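Local coordinates for EST1E (Clostridium proteoclasticum, PDB 2WTN), which probably hydrolyses esters as a serine hydrolase of the alpha/beta-hydrolase fold, and is seen here with ferulic acid bound, at residues B[110-115]-B[133-138]; B[105-110]-B[228-233]; B[31-36]-B[60-65]. One frame throughout, in Å; residues are numbered along the deposited sequence.

Interaction 1: residues B[110-115]-B[133-138]; sequences GGLSVM and PAAMIP. With FER (3-(4-hydroxy-3-methoxyphenyl)-2-propenoic acid), chain H.
Leu112 carries most of this contact, and its two methyls divide the work. CD2 lies 3.6 Å from the carbonyl O of Ala134 and also packs on ring carbon CD of Pro138 at 3.9 Å. CD1 sits 4.0 Å from CA of Ala135. CG stands opposite the backbone N and beside the carbonyl carbon (chi1 170°), which directs the methyls to the turn. Met115, three residues on, comes in beside it: its sulfur meets CB of Pro133 at 3.8 Å, the two side chains crossing at about a right angle, and the bend at chi3 (67°) brings CE within 4.2 Å of CB of Ala135. Gly111 lets the chains close up further, its carbonyl C resting 3.8 Å from CB of Pro133. In an alpha/beta-hydrolase this is where the helix behind the nucleophile, 109-120, packs against the loop following strand 125-131. That loop folds as an inverse gamma turn centred on Ala134, overlapped by a type I turn from Ala134 to Ile137 that leads into helix 137-143. The far side of the loop faces the ligand: CE of Met136 touches C5 of ferulic acid at 3.7 Å and CD1 of Ile137 touches its C2 at 3.9 Å. Farther out, Val181 of helix 181-187 covers Leu112, Met115 and Pro138, and Phe211 of helix 205-214 backs Ala135.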
loop_
_atom_site.group_PDB
_atom_site.type_symbol
_atom_site.label_atom_id
_atom_site.label_comp_id
_atom_site.label_asym_id
_atom_site.label_seq_id
_atom_site.Cartn_x
_atom_site.Cartn_y
_atom_site.Cartn_z
ATOM N N GLY B 110 9.809 -1.193 -11.762
ATOM C CA GLY B 110 8.894 -0.171 -12.337
ATOM C C GLY B 110 7.905 -0.763 -13.322
ATOM O O GLY B 110 6.759 -0.268 -13.435
ATOM N N GLY B 111 8.303 -1.853 -13.972
ATOM C CA GLY B 111 7.392 -2.720 -14.788
ATOM C C GLY B 111 6.288 -3.357 -13.949
ATOM O O GLY B 111 5.106 -3.273 -14.317
ATOM N N LEU B 112 6.686 -3.971 -12.816
ATOM C CA LEU B 112 5.722 -4.408 -11.824
ATOM C C LEU B 112 4.843 -3.312 -11.318
ATOM O O LEU B 112 3.588 -3.458 -11.269
ATOM C CB LEU B 112 6.395 -5.170 -10.638
ATOM C CG LEU B 112 5.479 -5.450 -9.413
ATOM C CD1 LEU B 112 4.388 -6.389 -9.759
ATOM C CD2 LEU B 112 6.268 -5.979 -8.255
ATOM N N SER B 113 5.449 -2.190 -10.954
ATOM C CA SER B 113 4.654 -1.101 -10.449
ATOM C C SER B 113 3.601 -0.586 -11.419
ATOM O O SER B 113 2.424 -0.317 -10.987
ATOM C CB SER B 113 5.553 0.037 -9.924
ATOM O OG SER B 113 6.502 -0.443 -9.008
ATOM N N VAL B 114 3.952 -0.507 -12.721
ATOM C CA VAL B 114 2.955 -0.090 -13.737
ATOM C C VAL B 114 1.881 -1.169 -13.988
ATOM O O VAL B 114 0.711 -0.876 -14.190
ATOM C CB VAL B 114 3.581 0.569 -15.033
ATOM C CG1 VAL B 114 4.318 1.857 -14.629
ATOM C CG2 VAL B 114 4.501 -0.356 -15.884
ATOM N N MET B 115 2.254 -2.420 -13.859
ATOM C CA MET B 115 1.223 -3.486 -13.906
ATOM C C MET B 115 0.263 -3.260 -12.789
ATOM O O MET B 115 -0.942 -3.314 -13.041
ATOM C CB MET B 115 1.825 -4.871 -13.820
ATOM C CG MET B 115 2.622 -5.232 -15.045
ATOM S SD MET B 115 3.627 -6.678 -14.726
ATOM C CE MET B 115 2.378 -7.909 -14.522
ATOM N N PRO B 133 9.382 -6.952 -16.635
ATOM C CA PRO B 133 8.830 -6.647 -15.299
ATOM C C PRO B 133 9.235 -7.628 -14.203
ATOM O O PRO B 133 9.235 -8.841 -14.434
ATOM C CB PRO B 133 7.350 -6.674 -15.522
ATOM C CG PRO B 133 7.156 -7.570 -16.776
ATOM C CD PRO B 133 8.349 -7.386 -17.597
ATOM N N ALA B 134 9.582 -7.099 -13.037
ATOM C CA ALA B 134 10.011 -7.904 -11.875
ATOM C C ALA B 134 8.820 -8.391 -11.103
ATOM O O ALA B 134 8.677 -8.150 -9.880
ATOM C CB ALA B 134 10.930 -7.062 -10.945
ATOM N N ALA B 135 7.918 -9.045 -11.829
ATOM C CA ALA B 135 6.606 -9.320 -11.307
ATOM C C ALA B 135 6.548 -10.520 -10.386
ATOM O O ALA B 135 5.545 -10.652 -9.695
ATOM C CB ALA B 135 5.618 -9.474 -12.412
ATOM N N MET B 136 7.676 -11.230 -10.243
ATOM C CA MET B 136 7.863 -12.293 -9.248
ATOM C C MET B 136 8.266 -11.783 -7.854
ATOM O O MET B 136 8.300 -12.534 -6.923
ATOM C CB MET B 136 8.945 -13.262 -9.729
ATOM C CG MET B 136 10.407 -12.772 -9.609
ATOM S SD MET B 136 10.841 -11.281 -10.558
ATOM C CE MET B 136 12.439 -11.025 -9.771
ATOM N N ILE B 137 8.526 -10.491 -7.712
ATOM C CA ILE B 137 8.982 -9.983 -6.435
ATOM C C ILE B 137 8.028 -10.387 -5.273
ATOM O O ILE B 137 8.517 -10.795 -4.201
ATOM C CB ILE B 137 9.224 -8.430 -6.486
ATOM C CG1 ILE B 137 10.545 -8.087 -7.206
ATOM C CG2 ILE B 137 9.133 -7.776 -5.049
ATOM C CD1 ILE B 137 10.695 -6.555 -7.562
ATOM N N PRO B 138 6.718 -10.184 -5.405
ATOM C CA PRO B 138 5.895 -10.606 -4.219
ATOM C C PRO B 138 5.962 -12.107 -3.900
ATOM O O PRO B 138 6.078 -12.463 -2.707
ATOM C CB PRO B 138 4.486 -10.146 -4.574
ATOM C CG PRO B 138 4.719 -8.970 -5.514
ATOM C CD PRO B 138 5.920 -9.390 -6.352
HETATM C C4 FER H . 15.146 -9.167 -6.766
HETATM C C5 FER H . 15.216 -9.193 -8.158
HETATM C C6 FER H . 14.952 -8.041 -8.901
HETATM C C3 FER H . 14.798 -7.969 -6.120
HETATM C C2 FER H . 14.515 -6.806 -6.877
HETATM C C1 FER H . 14.599 -6.842 -8.267
HETATM C C10 FER H . 14.129 -6.691 -4.327
HETATM C C7 FER H . 14.293 -5.703 -8.985
HETATM C C8 FER H . 15.157 -5.281 -9.972
HETATM C C9 FER H . 14.941 -4.100 -10.751
HETATM O O1 FER H . 13.910 -3.396 -10.574
HETATM O O2 FER H . 15.850 -3.813 -11.583
HETATM O O4 FER H . 15.411 -10.304 -6.055
HETATM O O3 FER H . 14.750 -7.927 -4.746
#

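Interaction 2: residues B[105-110]-B[228-233]. With FER (3-(4-hydroxy-3-methoxyphenyl)-2-propenoic acid), chain H.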
loop_
_atom_site.group_PDB
_atom_site.type_symbol
_atom_site.label_atom_id
_atom_site.label_comp_id
_atom_site.label_asym_id
_atom_site.label_seq_id
_atom_site.Cartn_x
_atom_site.Cartn_y
_atom_site.Cartn_z
ATOM N N ALA B 105 4.403 3.126 -18.880
ATOM C CA ALA B 105 5.480 2.175 -19.090
ATOM C C ALA B 105 6.449 2.097 -17.925
ATOM O O ALA B 105 6.562 3.015 -17.151
ATOM C CB ALA B 105 6.233 2.553 -20.350
ATOM N N GLY B 106 7.240 1.021 -17.839
ATOM C CA GLY B 106 8.131 0.863 -16.724
ATOM C C GLY B 106 9.048 -0.316 -16.858
ATOM O O GLY B 106 8.709 -1.291 -17.563
ATOM N N HIS B 107 10.240 -0.201 -16.253
ATOM C CA HIS B 107 11.255 -1.243 -16.347
ATOM C C HIS B 107 11.478 -1.956 -15.009
ATOM O O HIS B 107 11.681 -1.308 -13.960
ATOM C CB HIS B 107 12.584 -0.696 -16.901
ATOM C CG HIS B 107 13.626 -1.755 -17.108
ATOM N ND1 HIS B 107 14.627 -1.978 -16.201
ATOM C CD2 HIS B 107 13.778 -2.690 -18.075
ATOM C CE1 HIS B 107 15.355 -3.013 -16.592
ATOM N NE2 HIS B 107 14.873 -3.456 -17.741
ATOM N N SER B 108 11.350 -3.275 -15.033
ATOM C CA SER B 108 11.747 -4.156 -13.892
ATOM C C SER B 108 10.850 -3.950 -12.709
ATOM O O SER B 108 9.652 -4.089 -12.847
ATOM C CB SER B 108 13.192 -3.947 -13.606
ATOM O OG SER B 108 13.721 -5.057 -12.872
ATOM N N GLN B 109 11.346 -3.500 -11.562
ATOM C CA GLN B 109 10.439 -3.170 -10.484
ATOM C C GLN B 109 9.428 -2.099 -10.879
ATOM O O GLN B 109 8.283 -2.127 -10.399
ATOM C CB GLN B 109 11.172 -2.795 -9.215
ATOM C CG GLN B 109 10.245 -2.452 -8.022
ATOM C CD GLN B 109 10.986 -2.250 -6.690
ATOM O OE1 GLN B 109 11.428 -3.241 -6.081
ATOM N NE2 GLN B 109 11.033 -0.968 -6.188
ATOM N N GLY B 110 9.809 -1.193 -11.762
ATOM C CA GLY B 110 8.894 -0.171 -12.337
ATOM C C GLY B 110 7.905 -0.763 -13.322
ATOM O O GLY B 110 6.759 -0.268 -13.435
ATOM N N HIS B 228 19.025 -7.902 -18.681
ATOM C CA HIS B 228 18.036 -7.142 -17.947
ATOM C C HIS B 228 17.896 -5.702 -18.416
ATOM O O HIS B 228 16.791 -5.232 -18.585
ATOM C CB HIS B 228 18.339 -7.125 -16.451
ATOM C CG HIS B 228 17.153 -6.700 -15.623
ATOM N ND1 HIS B 228 15.866 -7.144 -15.890
ATOM C CD2 HIS B 228 17.054 -5.846 -14.572
ATOM C CE1 HIS B 228 15.032 -6.592 -15.027
ATOM N NE2 HIS B 228 15.731 -5.816 -14.203
ATOM N N CYS B 229 19.018 -5.024 -18.636
ATOM C CA CYS B 229 18.959 -3.629 -19.159
ATOM C C CYS B 229 19.223 -3.517 -20.643
ATOM O O CYS B 229 19.569 -2.458 -21.089
ATOM C CB CYS B 229 19.884 -2.678 -18.388
ATOM S SG CYS B 229 19.537 -2.717 -16.680
ATOM N N TYR B 230 19.074 -4.619 -21.377
ATOM C CA TYR B 230 19.136 -4.588 -22.828
ATOM C C TYR B 230 20.477 -4.062 -23.318
ATOM O O TYR B 230 20.555 -3.137 -24.099
ATOM C CB TYR B 230 17.972 -3.780 -23.435
ATOM C CG TYR B 230 16.635 -3.983 -22.757
ATOM C CD1 TYR B 230 16.034 -5.225 -22.716
ATOM C CD2 TYR B 230 16.000 -2.938 -22.114
ATOM C CE1 TYR B 230 14.795 -5.421 -22.083
ATOM C CE2 TYR B 230 14.767 -3.105 -21.461
ATOM C CZ TYR B 230 14.160 -4.334 -21.446
ATOM O OH TYR B 230 12.956 -4.472 -20.771
ATOM N N ASP B 231 21.542 -4.673 -22.833
ATOM C CA ASP B 231 22.882 -4.180 -23.130
ATOM C C ASP B 231 23.198 -4.314 -24.630
ATOM O O ASP B 231 23.909 -3.502 -25.161
ATOM C CB ASP B 231 23.925 -4.974 -22.320
ATOM C CG ASP B 231 23.896 -4.653 -20.812
ATOM O OD1 ASP B 231 23.365 -3.596 -20.402
ATOM O OD2 ASP B 231 24.432 -5.480 -20.053
ATOM N N HIS B 232 22.619 -5.331 -25.279
ATOM C CA HIS B 232 22.964 -5.727 -26.672
ATOM C C HIS B 232 21.998 -5.252 -27.731
ATOM O O HIS B 232 22.432 -4.907 -28.834
ATOM C CB HIS B 232 23.051 -7.251 -26.774
ATOM C CG HIS B 232 23.965 -7.842 -25.765
ATOM N ND1 HIS B 232 23.747 -9.074 -25.185
ATOM C CD2 HIS B 232 25.074 -7.332 -25.179
ATOM C CE1 HIS B 232 24.705 -9.312 -24.306
ATOM N NE2 HIS B 232 25.515 -8.262 -24.270
ATOM N N HIS B 233 20.700 -5.234 -27.408
ATOM C CA HIS B 233 19.676 -4.960 -28.424
ATOM C C HIS B 233 18.618 -3.985 -27.973
ATOM O O HIS B 233 17.447 -4.157 -28.252
ATOM C CB HIS B 233 19.016 -6.253 -28.884
ATOM C CG HIS B 233 19.985 -7.217 -29.474
ATOM N ND1 HIS B 233 20.876 -6.853 -30.463
ATOM C CD2 HIS B 233 20.203 -8.532 -29.224
ATOM C CE1 HIS B 233 21.622 -7.899 -30.768
ATOM N NE2 HIS B 233 21.230 -8.929 -30.035
HETATM C C4 FER H . 15.146 -9.167 -6.766
HETATM C C5 FER H . 15.216 -9.193 -8.158
HETATM C C6 FER H . 14.952 -8.041 -8.901
HETATM C C3 FER H . 14.798 -7.969 -6.120
HETATM C C2 FER H . 14.515 -6.806 -6.877
HETATM C C1 FER H . 14.599 -6.842 -8.267
HETATM C C10 FER H . 14.129 -6.691 -4.327
HETATM C C7 FER H . 14.293 -5.703 -8.985
HETATM C C8 FER H . 15.157 -5.281 -9.972
HETATM C C9 FER H . 14.941 -4.100 -10.751
HETATM O O1 FER H . 13.910 -3.396 -10.574
HETATM O O2 FER H . 15.850 -3.813 -11.583
HETATM O O4 FER H . 15.411 -10.304 -6.055
HETATM O O3 FER H . 14.750 -7.927 -4.746
#
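CA of Ser108 lies 8.1 Å from CA of His228, and His107 is nearest Cys229, with Ser108 held in a strained backbone conformation with positive phi (68°) between strand 99-107 and helix 109-120. Side chains bridge that gap. The His107 ring sends NE2 to the carbonyl O of His228, a 2.7 Å bond bent to 143° at the hydrogen, with the oxygen close to the ring plane. This donor comes in tilted from the carbonyl plane. CE1 of the same ring lies over one face of the His228 imidazole, toward its rim, 3.7 Å from NE2 of His228, and the two planes are inclined at 45°. On another part of its edge, CD2 of His107 meets the Tyr230 hydroxyl OH at 3.3 Å; that hydroxyl is hydrogen-bonded to Ser132. The strained turn and its Gly-His-Ser-Gln-Gly sequence fit the nucleophile elbow of alpha/beta-hydrolases, and Ser108, His228 and Asp200 have the geometry of a catalytic triad. OG of Ser108 lies in the plane of the His228 ring at 2.5 Å from NE2, a very short hydrogen bond, its length doubtful because OG sits too close to the ligand in the model; either atom could be the donor. Asp200 takes the bond from ND1 on the same imidazole. Ferulic acid sits across the pair: Gln109 N donates to its O1 at 2.7 Å, and His228 NE2 reaches its O2 at 3.3 Å.

Interaction 3: residues B[31-36]-B[60-65]. With FER (3-(4-hydroxy-3-methoxyphenyl)-2-propenoic acid), chain H.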
loop_
_atom_site.group_PDB
_atom_site.type_symbol
_atom_site.label_atom_id
_atom_site.label_comp_id
_atom_site.label_asym_id
_atom_site.label_seq_id
_atom_site.Cartn_x
_atom_site.Cartn_y
_atom_site.Cartn_z
ATOM N N ILE B 31 3.694 7.802 -18.866
ATOM C CA ILE B 31 4.434 7.869 -17.545
ATOM C C ILE B 31 5.381 6.710 -17.637
ATOM O O ILE B 31 5.038 5.659 -18.231
ATOM C CB ILE B 31 3.478 7.793 -16.328
ATOM C CG1 ILE B 31 2.577 9.034 -16.308
ATOM C CG2 ILE B 31 4.212 7.567 -15.015
ATOM C CD1 ILE B 31 1.297 8.926 -15.454
ATOM N N ILE B 32 6.596 6.953 -17.217
ATOM C CA ILE B 32 7.703 5.979 -17.295
ATOM C C ILE B 32 8.361 5.899 -15.897
ATOM O O ILE B 32 8.784 6.901 -15.356
ATOM C CB ILE B 32 8.752 6.381 -18.367
ATOM C CG1 ILE B 32 8.150 6.500 -19.763
ATOM C CG2 ILE B 32 9.834 5.333 -18.497
ATOM C CD1 ILE B 32 9.114 6.943 -20.778
ATOM N N ILE B 33 8.357 4.690 -15.321
ATOM C CA ILE B 33 8.859 4.375 -14.023
ATOM C C ILE B 33 10.088 3.396 -14.135
ATOM O O ILE B 33 10.019 2.280 -14.767
ATOM C CB ILE B 33 7.747 3.754 -13.120
ATOM C CG1 ILE B 33 6.434 4.571 -13.171
ATOM C CG2 ILE B 33 8.243 3.521 -11.703
ATOM C CD1 ILE B 33 6.443 6.007 -12.600
ATOM N N HIS B 34 11.215 3.856 -13.562
ATOM C CA HIS B 34 12.494 3.104 -13.504
ATOM C C HIS B 34 12.341 1.938 -12.445
ATOM O O HIS B 34 11.280 1.769 -11.784
ATOM C CB HIS B 34 13.640 4.079 -13.058
ATOM C CG HIS B 34 13.397 4.623 -11.676
ATOM N ND1 HIS B 34 13.688 3.898 -10.546
ATOM C CD2 HIS B 34 12.822 5.769 -11.240
ATOM C CE1 HIS B 34 13.281 4.565 -9.473
ATOM N NE2 HIS B 34 12.761 5.708 -9.861
ATOM N N GLY B 35 13.391 1.123 -12.339
ATOM C CA GLY B 35 13.451 -0.005 -11.434
ATOM C C GLY B 35 14.266 0.199 -10.189
ATOM O O GLY B 35 14.640 1.321 -9.854
ATOM N N PHE B 36 14.457 -0.905 -9.468
ATOM C CA PHE B 36 15.053 -0.972 -8.113
ATOM C C PHE B 36 16.531 -0.571 -8.257
ATOM O O PHE B 36 17.264 -1.168 -9.038
ATOM C CB PHE B 36 14.851 -2.436 -7.621
ATOM C CG PHE B 36 15.452 -2.801 -6.310
ATOM C CD1 PHE B 36 14.686 -2.706 -5.126
ATOM C CD2 PHE B 36 16.764 -3.352 -6.250
ATOM C CE1 PHE B 36 15.224 -3.183 -3.879
ATOM C CE2 PHE B 36 17.357 -3.767 -5.050
ATOM C CZ PHE B 36 16.592 -3.686 -3.848
ATOM N N LEU B 60 6.533 11.530 -19.277
ATOM C CA LEU B 60 6.773 11.999 -17.933
ATOM C C LEU B 60 7.523 10.936 -17.171
ATOM O O LEU B 60 6.898 9.924 -16.718
ATOM C CB LEU B 60 5.429 12.354 -17.294
ATOM C CG LEU B 60 5.540 12.928 -15.896
ATOM C CD1 LEU B 60 6.249 14.224 -15.884
ATOM C CD2 LEU B 60 4.151 13.142 -15.364
ATOM N N ARG B 61 8.845 11.074 -17.097
ATOM C CA ARG B 61 9.662 10.161 -16.333
ATOM C C ARG B 61 9.711 10.600 -14.885
ATOM O O ARG B 61 9.932 11.794 -14.586
ATOM C CB ARG B 61 11.070 10.053 -16.852
ATOM C CG ARG B 61 11.199 9.673 -18.252
ATOM C CD ARG B 61 12.684 9.918 -18.647
ATOM N NE ARG B 61 12.924 11.310 -18.997
ATOM C CZ ARG B 61 14.141 11.857 -19.015
ATOM N NH1 ARG B 61 15.233 11.162 -18.674
ATOM N NH2 ARG B 61 14.266 13.112 -19.391
ATOM N N ALA B 62 9.465 9.685 -13.962
ATOM C CA ALA B 62 9.482 10.063 -12.561
ATOM C C ALA B 62 10.377 9.201 -11.700
ATOM O O ALA B 62 10.333 7.977 -11.785
ATOM C CB ALA B 62 8.046 10.075 -11.973
ATOM N N ASP B 63 11.208 9.859 -10.873
ATOM C CA ASP B 63 11.972 9.202 -9.846
ATOM C C ASP B 63 11.072 8.874 -8.623
ATOM O O ASP B 63 10.482 9.757 -8.009
ATOM C CB ASP B 63 13.152 10.029 -9.398
ATOM C CG ASP B 63 14.228 10.181 -10.467
ATOM O OD1 ASP B 63 14.333 9.396 -11.443
ATOM O OD2 ASP B 63 15.065 11.093 -10.281
ATOM N N MET B 64 11.059 7.582 -8.241
ATOM C CA MET B 64 10.262 7.077 -7.118
ATOM C C MET B 64 11.012 7.313 -5.795
ATOM O O MET B 64 12.233 7.598 -5.799
ATOM C CB MET B 64 9.990 5.601 -7.290
ATOM C CG MET B 64 9.301 5.190 -8.594
ATOM S SD MET B 64 7.577 5.718 -8.581
ATOM C CE MET B 64 7.580 7.428 -9.250
ATOM N N TYR B 65 10.283 7.142 -4.694
ATOM C CA TYR B 65 10.796 7.317 -3.341
ATOM C C TYR B 65 12.132 6.598 -3.236
ATOM O O TYR B 65 12.302 5.431 -3.720
ATOM C CB TYR B 65 9.831 6.729 -2.324
ATOM C CG TYR B 65 10.207 6.876 -0.872
ATOM C CD1 TYR B 65 9.494 7.699 -0.055
ATOM C CD2 TYR B 65 11.241 6.183 -0.325
ATOM C CE1 TYR B 65 9.813 7.844 1.283
ATOM C CE2 TYR B 65 11.620 6.368 0.977
ATOM C CZ TYR B 65 10.885 7.172 1.777
ATOM O OH TYR B 65 11.219 7.309 3.072
HETATM C C4 FER H . 15.146 -9.167 -6.766
HETATM C C5 FER H . 15.216 -9.193 -8.158
HETATM C C6 FER H . 14.952 -8.041 -8.901
HETATM C C3 FER H . 14.798 -7.969 -6.120
HETATM C C2 FER H . 14.515 -6.806 -6.877
HETATM C C1 FER H . 14.599 -6.842 -8.267
HETATM C C10 FER H . 14.129 -6.691 -4.327
HETATM C C7 FER H . 14.293 -5.703 -8.985
HETATM C C8 FER H . 15.157 -5.281 -9.972
HETATM C C9 FER H . 14.941 -4.100 -10.751
HETATM O O1 FER H . 13.910 -3.396 -10.574
HETATM O O2 FER H . 15.850 -3.813 -11.583
HETATM O O4 FER H . 15.411 -10.304 -6.055
HETATM O O3 FER H . 14.750 -7.927 -4.746
HETATM O O HOH W 1 11.729 6.780 -14.757
#
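With CG set between its backbone N and carbonyl carbon (chi1 63°), His34 turns its imidazole across to the chain at Met64, whose own bends at chi2 and chi3 fold the thioether back over Ile33. NE2 of His34 accepts from Met64 N at 3.0 Å in a nearly straight bond (177°), the N-H pointing at the ring edge close to its plane. Beyond CE1 on the same edge, ND1 donates to the carbonyl O of Gly35 at 2.8 Å. The next residue, Phe36, holds O1 of ferulic acid through its N at 2.8 Å. Next to the Met64 bond, CG2 of Ile33 presses on CG of Met64 at 3.7 Å, the two side chains crossing at about a right angle. Strands 27-33 and 58-62 run parallel here as the two strands of a beta-alpha-beta unit, joined through helix 43-54: Ile32 N donates to Leu60 O at 3.0 Å, and Ala62 N to Ile32 O at 3.2 Å. A water also donates to Ile32 O. Through Met64 N, His34 links the chain just after strand 27-33 to the chain just after strand 58-62. Its two bonds fix the rotation of the imidazole and are consistent with a neutral ring carrying its proton on ND1.

How the interactions relate
The three contacts, their centres 12 to 13 Å apart, all touch the one ligand: interactions 2 and 3 at its carboxyl group, interaction 1 chiefly at its ring. O1 of ferulic acid is held jointly by backbone N-H groups of Gln109 in interaction 2 and Phe36 in interaction 3, as expected of an oxyanion hole. Strands 27-33 and 99-107 are sheet neighbours, so interactions 2 and 3 are joined directly: His107 N lies 2.9 Å from Ile33 O, probably hydrogen-bonded. Interaction 1 shares Gly110 with interaction 2, and Ala134 N approaches Ser108 O at 3.0 Å, linking the loop to the probable nucleophile. Ile33 CG2 packs 3.8 Å from Gly110 CA, connecting all three.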